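Membrane-associated protein VP24 (PDB 4OR8) probably acts as a minor matrix protein of Marburg virus, with a role in nucleocapsid assembly and virion budding. Local coordinates at residues Leu35-Thr40 against Ile157-Asp162. Sequence-based numbering, arbitrary orientation.
Sequences LDLNST and IYLTSD
With CG anti to its backbone N (chi1 -179°), Leu159 brings that atom to 4.1 Å from Leu37 CB; in Leu37 CG is anti to the carbonyl carbon (chi1 -67°), on a CB that points toward 157-162. The Leu159 side chain thus packs against the base of Leu37, its CD2 lying 4.0 Å from Leu37 CB and 3.6 Å from Leu37 O. In return the two methyls of Leu37 reach successive carbonyl oxygens, CD1 lying 3.5 Å from Leu159 O and CD2 4.0 Å from Thr160 O. A short interhelical connection packed by a loop remote in sequence is exemplified here: Leu159 leaves helix 152-158 as the centre of an inverse gamma turn, and Thr160 follows as N-cap of helix 161-178, its OG1 weakly bonded to Met163 N. Leu37 and Thr40 also touch Phe164, so the loop preceding strand 44-48 lies against helix 161-178 in the VP24 fold. Leu159 additionally meets Phe129 of helix 127-142. No hydrogen bond crosses between the segments. Within the loop, Thr40 OG1 donates to Leu37 O at 3.3 Å, nearly in line with the carbonyl (164°), and the same OG1 lies 4.3 Å from Leu159 CD2.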
ATOM      1  N   LEU B  35      -1.811  15.184  28.904  1.00 54.92           N
ATOM      2  CA  LEU B  35      -1.219  14.181  28.026  1.00 49.16           C
ATOM      3  C   LEU B  35       0.242  14.494  27.692  1.00 55.65           C
ATOM      4  O   LEU B  35       0.786  15.507  28.132  1.00 52.07           O
ATOM      5  CB  LEU B  35      -2.059  14.015  26.755  1.00 49.95           C
ATOM      6  CG  LEU B  35      -2.673  15.275  26.137  1.00 47.44           C
ATOM      7  CD1 LEU B  35      -1.648  16.045  25.327  1.00 44.26           C
ATOM      8  CD2 LEU B  35      -3.879  14.918  25.283  1.00 38.30           C
ATOM      9  N   ASP B  36       0.867  13.619  26.910  1.00 44.53           N
ATOM     10  CA  ASP B  36       2.299  13.705  26.640  1.00 41.85           C
ATOM     11  C   ASP B  36       2.638  14.773  25.601  1.00 49.69           C
ATOM     12  O   ASP B  36       2.773  14.476  24.412  1.00 47.00           O
ATOM     13  CB  ASP B  36       2.822  12.342  26.180  1.00 49.77           C
ATOM     14  CG  ASP B  36       4.281  12.131  26.526  1.00 47.71           C
ATOM     15  OD1 ASP B  36       5.007  13.135  26.683  1.00 49.36           O
ATOM     16  OD2 ASP B  36       4.701  10.960  26.640  1.00 47.07           O
ATOM     17  N   LEU B  37       2.788  16.013  26.056  1.00 45.33           N
ATOM     18  CA  LEU B  37       3.046  17.138  25.161  1.00 32.06           C
ATOM     19  C   LEU B  37       4.439  17.097  24.537  1.00 40.76           C
ATOM     20  O   LEU B  37       4.615  17.478  23.379  1.00 43.07           O
ATOM     21  CB  LEU B  37       2.844  18.464  25.895  1.00 35.24           C
ATOM     22  CG  LEU B  37       1.417  18.804  26.326  1.00 45.73           C
ATOM     23  CD1 LEU B  37       1.397  20.094  27.128  1.00 35.02           C
ATOM     24  CD2 LEU B  37       0.502  18.914  25.118  1.00 25.12           C
ATOM     25  N   ASN B  38       5.423  16.636  25.302  1.00 39.32           N
ATOM     26  CA  ASN B  38       6.811  16.615  24.841  1.00 43.58           C
ATOM     27  C   ASN B  38       7.110  15.508  23.829  1.00 44.82           C
ATOM     28  O   ASN B  38       8.233  15.391  23.338  1.00 40.41           O
ATOM     29  CB  ASN B  38       7.772  16.528  26.029  1.00 40.90           C
ATOM     30  CG  ASN B  38       7.241  15.647  27.145  1.00 62.55           C
ATOM     31  OD1 ASN B  38       6.045  15.660  27.445  1.00 57.96           O
ATOM     32  ND2 ASN B  38       8.128  14.877  27.766  1.00 52.84           N
ATOM     33  N   SER B  39       6.098  14.705  23.518  1.00 47.67           N
ATOM     34  CA  SER B  39       6.237  13.628  22.544  1.00 41.59           C
ATOM     35  C   SER B  39       6.442  14.176  21.135  1.00 36.56           C
ATOM     36  O   SER B  39       6.961  13.485  20.259  1.00 40.52           O
ATOM     37  CB  SER B  39       5.004  12.724  22.577  1.00 39.08           C
ATOM     38  OG  SER B  39       3.816  13.479  22.401  1.00 38.76           O
ATOM     39  N   THR B  40       6.032  15.422  20.924  1.00 31.17           N
ATOM     40  CA  THR B  40       6.195  16.082  19.633  1.00 35.80           C
ATOM     41  C   THR B  40       7.658  16.410  19.356  1.00 31.67           C
ATOM     42  O   THR B  40       8.044  16.641  18.211  1.00 30.44           O
ATOM     43  CB  THR B  40       5.401  17.392  19.574  1.00 30.69           C
ATOM     44  OG1 THR B  40       5.953  18.326  20.511  1.00 37.38           O
ATOM     45  CG2 THR B  40       3.946  17.147  19.915  1.00 31.12           C
ATOM     46  N   ILE B 157       4.018  28.209  27.366  1.00 31.70           N
ATOM     47  CA  ILE B 157       2.972  29.172  27.048  1.00 34.38           C
ATOM     48  C   ILE B 157       2.333  28.904  25.689  1.00 31.94           C
ATOM     49  O   ILE B 157       1.178  29.266  25.460  1.00 34.02           O
ATOM     50  CB  ILE B 157       3.489  30.628  27.116  1.00 32.90           C
ATOM     51  CG1 ILE B 157       4.730  30.805  26.245  1.00 32.84           C
ATOM     52  CG2 ILE B 157       3.809  31.013  28.550  1.00 38.89           C
ATOM     53  CD1 ILE B 157       5.382  32.164  26.399  1.00 28.81           C
ATOM     54  N   TYR B 158       3.075  28.253  24.798  1.00 30.43           N
ATOM     55  CA  TYR B 158       2.610  28.050  23.429  1.00 33.06           C
ATOM     56  C   TYR B 158       2.153  26.624  23.137  1.00 25.45           C
ATOM     57  O   TYR B 158       1.229  26.417  22.355  1.00 25.01           O
ATOM     58  CB  TYR B 158       3.682  28.489  22.431  1.00 26.38           C
ATOM     59  CG  TYR B 158       3.969  29.969  22.487  1.00 24.81           C
ATOM     60  CD1 TYR B 158       2.938  30.886  22.634  1.00 27.32           C
ATOM     61  CD2 TYR B 158       5.268  30.450  22.410  1.00 31.88           C
ATOM     62  CE1 TYR B 158       3.190  32.243  22.691  1.00 31.36           C
ATOM     63  CE2 TYR B 158       5.533  31.807  22.466  1.00 36.96           C
ATOM     64  CZ  TYR B 158       4.488  32.698  22.606  1.00 39.54           C
ATOM     65  OH  TYR B 158       4.739  34.050  22.664  1.00 34.42           O
ATOM     66  N   LEU B 159       2.797  25.646  23.760  1.00 25.45           N
ATOM     67  CA  LEU B 159       2.404  24.252  23.577  1.00 31.57           C
ATOM     68  C   LEU B 159       1.292  23.867  24.551  1.00 30.08           C
ATOM     69  O   LEU B 159       1.539  23.250  25.589  1.00 37.66           O
ATOM     70  CB  LEU B 159       3.612  23.316  23.723  1.00 37.35           C
ATOM     71  CG  LEU B 159       3.384  21.810  23.533  1.00 29.37           C
ATOM     72  CD1 LEU B 159       2.638  21.526  22.243  1.00 29.89           C
ATOM     73  CD2 LEU B 159       4.706  21.062  23.555  1.00 37.59           C
ATOM     74  N   THR B 160       0.065  24.246  24.213  1.00 20.05           N
ATOM     75  CA  THR B 160      -1.091  23.900  25.029  1.00 26.51           C
ATOM     76  C   THR B 160      -1.728  22.605  24.532  1.00 24.57           C
ATOM     77  O   THR B 160      -1.353  22.087  23.480  1.00 24.60           O
ATOM     78  CB  THR B 160      -2.142  25.023  25.015  1.00 30.75           C
ATOM     79  OG1 THR B 160      -2.529  25.302  23.663  1.00 31.93           O
ATOM     80  CG2 THR B 160      -1.573  26.284  25.640  1.00 19.78           C
ATOM     81  N   SER B 161      -2.688  22.084  25.287  1.00 20.58           N
ATOM     82  CA  SER B 161      -3.380  20.867  24.879  1.00 27.69           C
ATOM     83  C   SER B 161      -4.126  21.094  23.565  1.00 27.37           C
ATOM     84  O   SER B 161      -4.125  20.233  22.687  1.00 23.58           O
ATOM     85  CB  SER B 161      -4.338  20.383  25.972  1.00 25.09           C
ATOM     86  OG  SER B 161      -5.471  21.226  26.072  1.00 29.90           O
ATOM     87  N   ASP B 162      -4.751  22.262  23.437  1.00 22.10           N
ATOM     88  CA  ASP B 162      -5.428  22.652  22.203  1.00 30.03           C
ATOM     89  C   ASP B 162      -4.490  22.631  20.999  1.00 32.26           C
ATOM     90  O   ASP B 162      -4.824  22.076  19.950  1.00 21.43           O
ATOM     91  CB  ASP B 162      -6.039  24.046  22.349  1.00 25.61           C
ATOM     92  CG  ASP B 162      -7.432  24.013  22.938  1.00 38.93           C
ATOM     93  OD1 ASP B 162      -7.809  22.974  23.522  1.00 50.59           O
ATOM     94  OD2 ASP B 162      -8.150  25.028  22.815  1.00 40.15           O
TER